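Local atomic coordinates of protein CPn_0803/CP_1068/CPj0803/CpB0832 (Chlamydophila pneumoniae, PDB entry 3Q9D), a protein that is of unknown function but belongs to a family found in chlamydiae and is probably associated with the needle tip of the type III secretion system. Residues 49-54 against 107-112; 89-94 against 101-106. One frame throughout, in Å; residues are numbered along the deposited sequence.

How the contacts relate
Both contacts lie in the helical N-terminal half of the chain, on the same side of its centre, with their centres about 11 Å apart. Contact 1 brings the first helix against the start of helix 107-133; contact 2, which falls between its two segments in sequence, folds the loop leading into that helix back over helix 86-98. They meet directly: L54 CD2 of contact 1 approaches F92 CD1 of contact 2 at 3.3 Å, and a salt bridge joins K110 NZ to E104 OE2 at 3.1 Å. Next to that bridge, K110 CE lies 3.6 Å from L105 O. No ligand lies here; together the contacts join helices 48-61, 86-98 and 107-133.

Contact 1. Residues 49-54 against 107-112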
loop_
_atom_site.group_PDB
_atom_site.type_symbol
_atom_site.label_atom_id
_atom_site.label_comp_id
_atom_site.label_asym_id
_atom_site.label_seq_id
_atom_site.Cartn_x
_atom_site.Cartn_y
_atom_site.Cartn_z
ATOM N N ASN A 49 25.663 8.752 30.772
ATOM C CA ASN A 49 25.538 9.107 29.380
ATOM C C ASN A 49 24.962 7.956 28.550
ATOM O O ASN A 49 24.287 8.202 27.548
ATOM C CB ASN A 49 26.881 9.567 28.822
ATOM C CG ASN A 49 26.726 10.624 27.751
ATOM O OD1 ASN A 49 25.786 11.424 27.782
ATOM N ND2 ASN A 49 27.640 10.629 26.785
ATOM N N VAL A 50 25.208 6.712 28.974
ATOM C CA VAL A 50 24.766 5.538 28.224
ATOM C C VAL A 50 23.241 5.418 28.219
ATOM O O VAL A 50 22.641 5.097 27.205
ATOM C CB VAL A 50 25.387 4.228 28.775
ATOM C CG1 VAL A 50 24.896 3.022 27.987
ATOM C CG2 VAL A 50 26.908 4.304 28.737
ATOM N N PHE A 51 22.626 5.663 29.372
ATOM C CA PHE A 51 21.182 5.611 29.460
ATOM C C PHE A 51 20.581 6.689 28.586
ATOM O O PHE A 51 19.536 6.484 27.980
ATOM C CB PHE A 51 20.703 5.787 30.898
ATOM C CG PHE A 51 20.951 4.575 31.767
ATOM C CD1 PHE A 51 19.966 3.612 31.933
ATOM C CD2 PHE A 51 22.176 4.393 32.398
ATOM C CE1 PHE A 51 20.192 2.497 32.720
ATOM C CE2 PHE A 51 22.408 3.276 33.187
ATOM C CZ PHE A 51 21.411 2.329 33.345
ATOM N N LEU A 52 21.188 7.872 28.596
ATOM C CA LEU A 52 20.688 8.983 27.791
ATOM C C LEU A 52 20.794 8.722 26.291
ATOM O O LEU A 52 19.858 8.979 25.540
ATOM C CB LEU A 52 21.426 10.274 28.148
ATOM C CG LEU A 52 20.824 11.568 27.597
ATOM C CD1 LEU A 52 19.370 11.707 28.016
ATOM C CD2 LEU A 52 21.633 12.773 28.045
ATOM N N LEU A 53 21.950 8.230 25.860
ATOM C CA LEU A 53 22.166 7.900 24.458
ATOM C C LEU A 53 21.238 6.775 24.009
ATOM O O LEU A 53 20.686 6.813 22.912
ATOM C CB LEU A 53 23.622 7.501 24.221
ATOM C CG LEU A 53 24.545 8.575 23.643
ATOM C CD1 LEU A 53 25.606 8.966 24.658
ATOM C CD2 LEU A 53 25.186 8.085 22.356
ATOM N N LEU A 54 21.069 5.775 24.869
ATOM C CA LEU A 54 20.211 4.642 24.567
ATOM C C LEU A 54 18.768 5.090 24.409
ATOM O O LEU A 54 18.067 4.643 23.504
ATOM C CB LEU A 54 20.316 3.590 25.671
ATOM C CG LEU A 54 19.507 2.308 25.476
ATOM C CD1 LEU A 54 19.882 1.633 24.170
ATOM C CD2 LEU A 54 19.716 1.369 26.650
ATOM N N PRO A 107 20.472 5.305 42.439
ATOM C CA PRO A 107 19.090 5.791 42.295
ATOM C C PRO A 107 18.760 6.522 40.976
ATOM O O PRO A 107 17.711 6.240 40.383
ATOM C CB PRO A 107 18.924 6.707 43.511
ATOM C CG PRO A 107 19.841 6.059 44.554
ATOM C CD PRO A 107 21.034 5.591 43.778
ATOM N N GLN A 108 19.615 7.425 40.503
ATOM C CA GLN A 108 19.296 8.125 39.251
ATOM C C GLN A 108 19.267 7.199 38.041
ATOM O O GLN A 108 18.443 7.369 37.138
ATOM C CB GLN A 108 20.228 9.305 39.011
ATOM C CG GLN A 108 20.005 10.430 40.015
ATOM C CD GLN A 108 20.820 11.670 39.711
ATOM O OE1 GLN A 108 21.474 11.763 38.669
ATOM N NE2 GLN A 108 20.788 12.635 40.626
ATOM N N GLN A 109 20.154 6.214 38.028
ATOM C CA GLN A 109 20.161 5.246 36.943
ATOM C C GLN A 109 19.007 4.268 37.085
ATOM O O GLN A 109 18.412 3.854 36.096
ATOM C CB GLN A 109 21.498 4.511 36.887
ATOM C CG GLN A 109 22.642 5.398 36.412
ATOM C CD GLN A 109 23.881 4.599 36.025
ATOM O OE1 GLN A 109 24.033 3.444 36.416
ATOM N NE2 GLN A 109 24.759 5.209 35.233
ATOM N N LYS A 110 18.677 3.900 38.319
ATOM C CA LYS A 110 17.540 3.014 38.503
ATOM C C LYS A 110 16.274 3.688 37.983
ATOM O O LYS A 110 15.479 3.057 37.271
ATOM C CB LYS A 110 17.375 2.587 39.960
ATOM C CG LYS A 110 16.351 1.494 40.161
ATOM C CD LYS A 110 16.214 1.136 41.664
ATOM C CE LYS A 110 17.475 0.468 42.206
ATOM N NZ LYS A 110 17.342 0.086 43.662
ATOM N N GLN A 111 16.083 4.964 38.321
ATOM C CA GLN A 111 14.946 5.719 37.787
ATOM C C GLN A 111 14.909 5.755 36.256
ATOM O O GLN A 111 13.836 5.641 35.634
ATOM C CB GLN A 111 14.934 7.152 38.330
ATOM C CG GLN A 111 14.558 7.276 39.794
ATOM C CD GLN A 111 14.391 8.731 40.213
ATOM O OE1 GLN A 111 14.860 9.644 39.526
ATOM N NE2 GLN A 111 13.711 8.955 41.335
ATOM N N ALA A 112 16.072 5.934 35.639
ATOM C CA ALA A 112 16.122 5.979 34.180
ATOM C C ALA A 112 15.773 4.610 33.595
ATOM O O ALA A 112 15.069 4.530 32.598
ATOM C CB ALA A 112 17.493 6.454 33.686
#
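F51 reaches from helix 48-61 to Q109 and A112 on the first turns of helix 107-133, a helix-to-helix contact in the helical N-terminal half of the chain. The two short segments run in roughly the same direction, and their backbones come closest at F51 and A112, with 6.9 Å between the two CA atoms. One aromatic side chain, F51, carries the contact from the helix 48-61 side. Along 107-112, Q109 is the first to meet it. With CG anti to the carbonyl carbon (chi1 -70°) and the chain extended beyond it, the Q109 side chain crosses F51 at about a right angle. The stem touches first, Q109 CB standing 4.0 Å from F51 CE2. The amide follows: Q109 CD comes to 3.5 Å from F51 CE2, and Q109 OE1 to 3.6 Å from the same ring carbon. Ring and amide planes are 49° apart, a tilted meeting rather than a parallel stack. Q109 NE2 lies 3.9 Å from F51 CD2, but its hydrogen bonds go to D48 OD1 and L46 O at the entrance to the first helix. These two bonds fix the rotation of the amide and hold it against the ring, tying helix 107-133 to the N-terminal segment by polar as well as apolar means. The backbone of Q109 takes part too, its O lying 4.1 Å from F51 CE1. One turn further on, A112 points its methyl toward the first helix, a small side chain consistent with the close backbone approach here. Beyond these partners the phenyl ring also touches L46 and M95, the latter on helix 86-98, and is buried. On its A112 side the approach is purely apolar, with F51 CD1 4.2 Å from A112 CB.

Contact 2. Residues 89-94 against 101-106; sequences ANFFFE and LTQELA
F91, on helix 86-98, is packed against T102, Q103 and L105 of the loop that follows, a helix-loop-helix connection in which the chain turns back over the helix it has just left. The loop ends at A106, the N-cap of helix 107-133. Apolar packing centres on the F91 ring, which is swung out to the loop by having CG anti to the backbone N (chi1 173°). At its far end L105 approaches from the opposite direction, its CD1 in the plane of the ring and 3.7 Å from F91 CZ, with L105 CD2 equally near that carbon but oblique. L105 itself continues onto A113 of helix 107-133, so the ring is linked through it to the next helix. L44 and L46 of the N-terminal segment add further contacts to F91. Beside F91, the T102 methyl packs on the stem of E94, with T102 CG2 3.7 Å from E94 CG; the carboxylate bends away to N98, where OE1 accepts a hydrogen bond. Polar groups also border the ring. The Q103 amide stands nearly upright to it, the planes 77° apart, with NE2 over one face and offset toward the rim, while Q103 CG lies 3.7 Å from F91 CE1. T102 OG1 lies at the ring edge, in plane, 3.5 Å from F91 CD1. One ordered water completes the join, donating to F91 O at 2.9 Å and accepting from T102 N at 2.9 Å.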
loop_
_atom_site.group_PDB
_atom_site.type_symbol
_atom_site.label_atom_id
_atom_site.label_comp_id
_atom_site.label_asym_id
_atom_site.label_seq_id
_atom_site.Cartn_x
_atom_site.Cartn_y
_atom_site.Cartn_z
ATOM N N ALA A 89 25.326 -5.560 26.889
ATOM C CA ALA A 89 24.224 -5.931 26.008
ATOM C C ALA A 89 23.169 -6.740 26.766
ATOM O O ALA A 89 21.968 -6.450 26.681
ATOM C CB ALA A 89 24.741 -6.720 24.803
ATOM N N ASN A 90 23.606 -7.774 27.486
ATOM C CA ASN A 90 22.658 -8.618 28.208
ATOM C C ASN A 90 21.922 -7.860 29.307
ATOM O O ASN A 90 20.754 -8.127 29.573
ATOM C CB ASN A 90 23.345 -9.853 28.790
ATOM C CG ASN A 90 23.740 -10.844 27.718
ATOM O OD1 ASN A 90 23.238 -10.788 26.588
ATOM N ND2 ASN A 90 24.627 -11.763 28.064
ATOM N N PHE A 91 22.610 -6.922 29.941
ATOM C CA PHE A 91 21.967 -6.109 30.963
ATOM C C PHE A 91 20.777 -5.378 30.344
ATOM O O PHE A 91 19.671 -5.409 30.883
ATOM C CB PHE A 91 22.952 -5.106 31.557
ATOM C CG PHE A 91 22.317 -4.129 32.503
ATOM C CD1 PHE A 91 21.818 -4.556 33.722
ATOM C CD2 PHE A 91 22.217 -2.789 32.175
ATOM C CE1 PHE A 91 21.226 -3.666 34.603
ATOM C CE2 PHE A 91 21.631 -1.890 33.054
ATOM C CZ PHE A 91 21.133 -2.336 34.270
ATOM N N PHE A 92 21.000 -4.730 29.206
ATOM C CA PHE A 92 19.918 -3.979 28.564
ATOM C C PHE A 92 18.827 -4.850 27.950
ATOM O O PHE A 92 17.651 -4.480 27.971
ATOM C CB PHE A 92 20.472 -2.971 27.550
ATOM C CG PHE A 92 21.089 -1.754 28.195
ATOM C CD1 PHE A 92 20.314 -0.912 28.986
ATOM C CD2 PHE A 92 22.429 -1.451 28.008
ATOM C CE1 PHE A 92 20.870 0.212 29.591
ATOM C CE2 PHE A 92 22.996 -0.338 28.602
ATOM C CZ PHE A 92 22.219 0.496 29.395
ATOM N N PHE A 93 19.202 -6.015 27.414
ATOM C CA PHE A 93 18.200 -6.964 26.915
ATOM C C PHE A 93 17.291 -7.485 28.045
ATOM O O PHE A 93 16.081 -7.525 27.892
ATOM C CB PHE A 93 18.864 -8.148 26.198
ATOM C CG PHE A 93 19.446 -7.793 24.837
ATOM C CD1 PHE A 93 18.736 -6.989 23.945
ATOM C CD2 PHE A 93 20.698 -8.259 24.460
ATOM C CE1 PHE A 93 19.277 -6.665 22.665
ATOM C CE2 PHE A 93 21.245 -7.941 23.199
ATOM C CZ PHE A 93 20.528 -7.135 22.312
ATOM N N GLU A 94 17.873 -7.906 29.161
ATOM C CA GLU A 94 17.055 -8.326 30.316
ATOM C C GLU A 94 16.135 -7.189 30.758
ATOM O O GLU A 94 14.934 -7.379 30.983
ATOM C CB GLU A 94 17.952 -8.709 31.490
ATOM C CG GLU A 94 18.774 -9.952 31.281
ATOM C CD GLU A 94 17.928 -11.212 31.276
ATOM O OE1 GLU A 94 16.693 -11.108 31.456
ATOM O OE2 GLU A 94 18.509 -12.306 31.100
ATOM N N LEU A 101 15.921 -6.093 36.195
ATOM C CA LEU A 101 17.191 -5.414 36.454
ATOM C C LEU A 101 18.160 -6.407 37.104
ATOM O O LEU A 101 17.934 -6.860 38.241
ATOM C CB LEU A 101 16.980 -4.190 37.362
ATOM C CG LEU A 101 16.141 -3.045 36.777
ATOM C CD1 LEU A 101 16.067 -1.879 37.738
ATOM C CD2 LEU A 101 16.706 -2.581 35.445
ATOM N N THR A 102 19.243 -6.738 36.395
ATOM C CA THR A 102 20.100 -7.846 36.826
ATOM C C THR A 102 21.267 -7.399 37.691
ATOM O O THR A 102 22.132 -8.202 38.033
ATOM C CB THR A 102 20.628 -8.661 35.636
ATOM O OG1 THR A 102 21.454 -7.823 34.805
ATOM C CG2 THR A 102 19.452 -9.235 34.819
ATOM N N GLN A 103 21.298 -6.112 38.031
ATOM C CA GLN A 103 22.191 -5.633 39.082
ATOM C C GLN A 103 21.641 -4.356 39.691
ATOM O O GLN A 103 20.824 -3.652 39.072
ATOM C CB GLN A 103 23.597 -5.394 38.546
ATOM C CG GLN A 103 23.625 -4.567 37.287
ATOM C CD GLN A 103 24.997 -3.976 37.004
ATOM O OE1 GLN A 103 25.976 -4.285 37.686
ATOM N NE2 GLN A 103 25.071 -3.115 35.994
ATOM N N GLU A 104 22.068 -4.070 40.916
ATOM C CA GLU A 104 21.677 -2.831 41.594
ATOM C C GLU A 104 22.217 -1.613 40.829
ATOM O O GLU A 104 23.372 -1.591 40.394
ATOM C CB GLU A 104 22.194 -2.835 43.039
ATOM C CG GLU A 104 21.811 -1.601 43.876
ATOM C CD GLU A 104 20.395 -1.669 44.471
ATOM O OE1 GLU A 104 19.720 -2.720 44.325
ATOM O OE2 GLU A 104 19.963 -0.667 45.097
ATOM N N LEU A 105 21.370 -0.609 40.647
ATOM C CA LEU A 105 21.784 0.620 39.992
ATOM C C LEU A 105 21.686 1.727 41.019
ATOM O O LEU A 105 20.864 1.644 41.926
ATOM C CB LEU A 105 20.861 0.938 38.803
ATOM C CG LEU A 105 20.895 -0.037 37.612
ATOM C CD1 LEU A 105 19.696 0.168 36.663
ATOM C CD2 LEU A 105 22.220 0.080 36.851
ATOM N N ALA A 106 22.496 2.773 40.866
ATOM C CA ALA A 106 22.380 3.947 41.723
ATOM C C ALA A 106 21.018 4.576 41.462
ATOM O O ALA A 106 20.466 4.411 40.390
ATOM C CB ALA A 106 23.496 4.944 41.413
HETATM O O HOH W 1 19.008 -5.899 33.620
#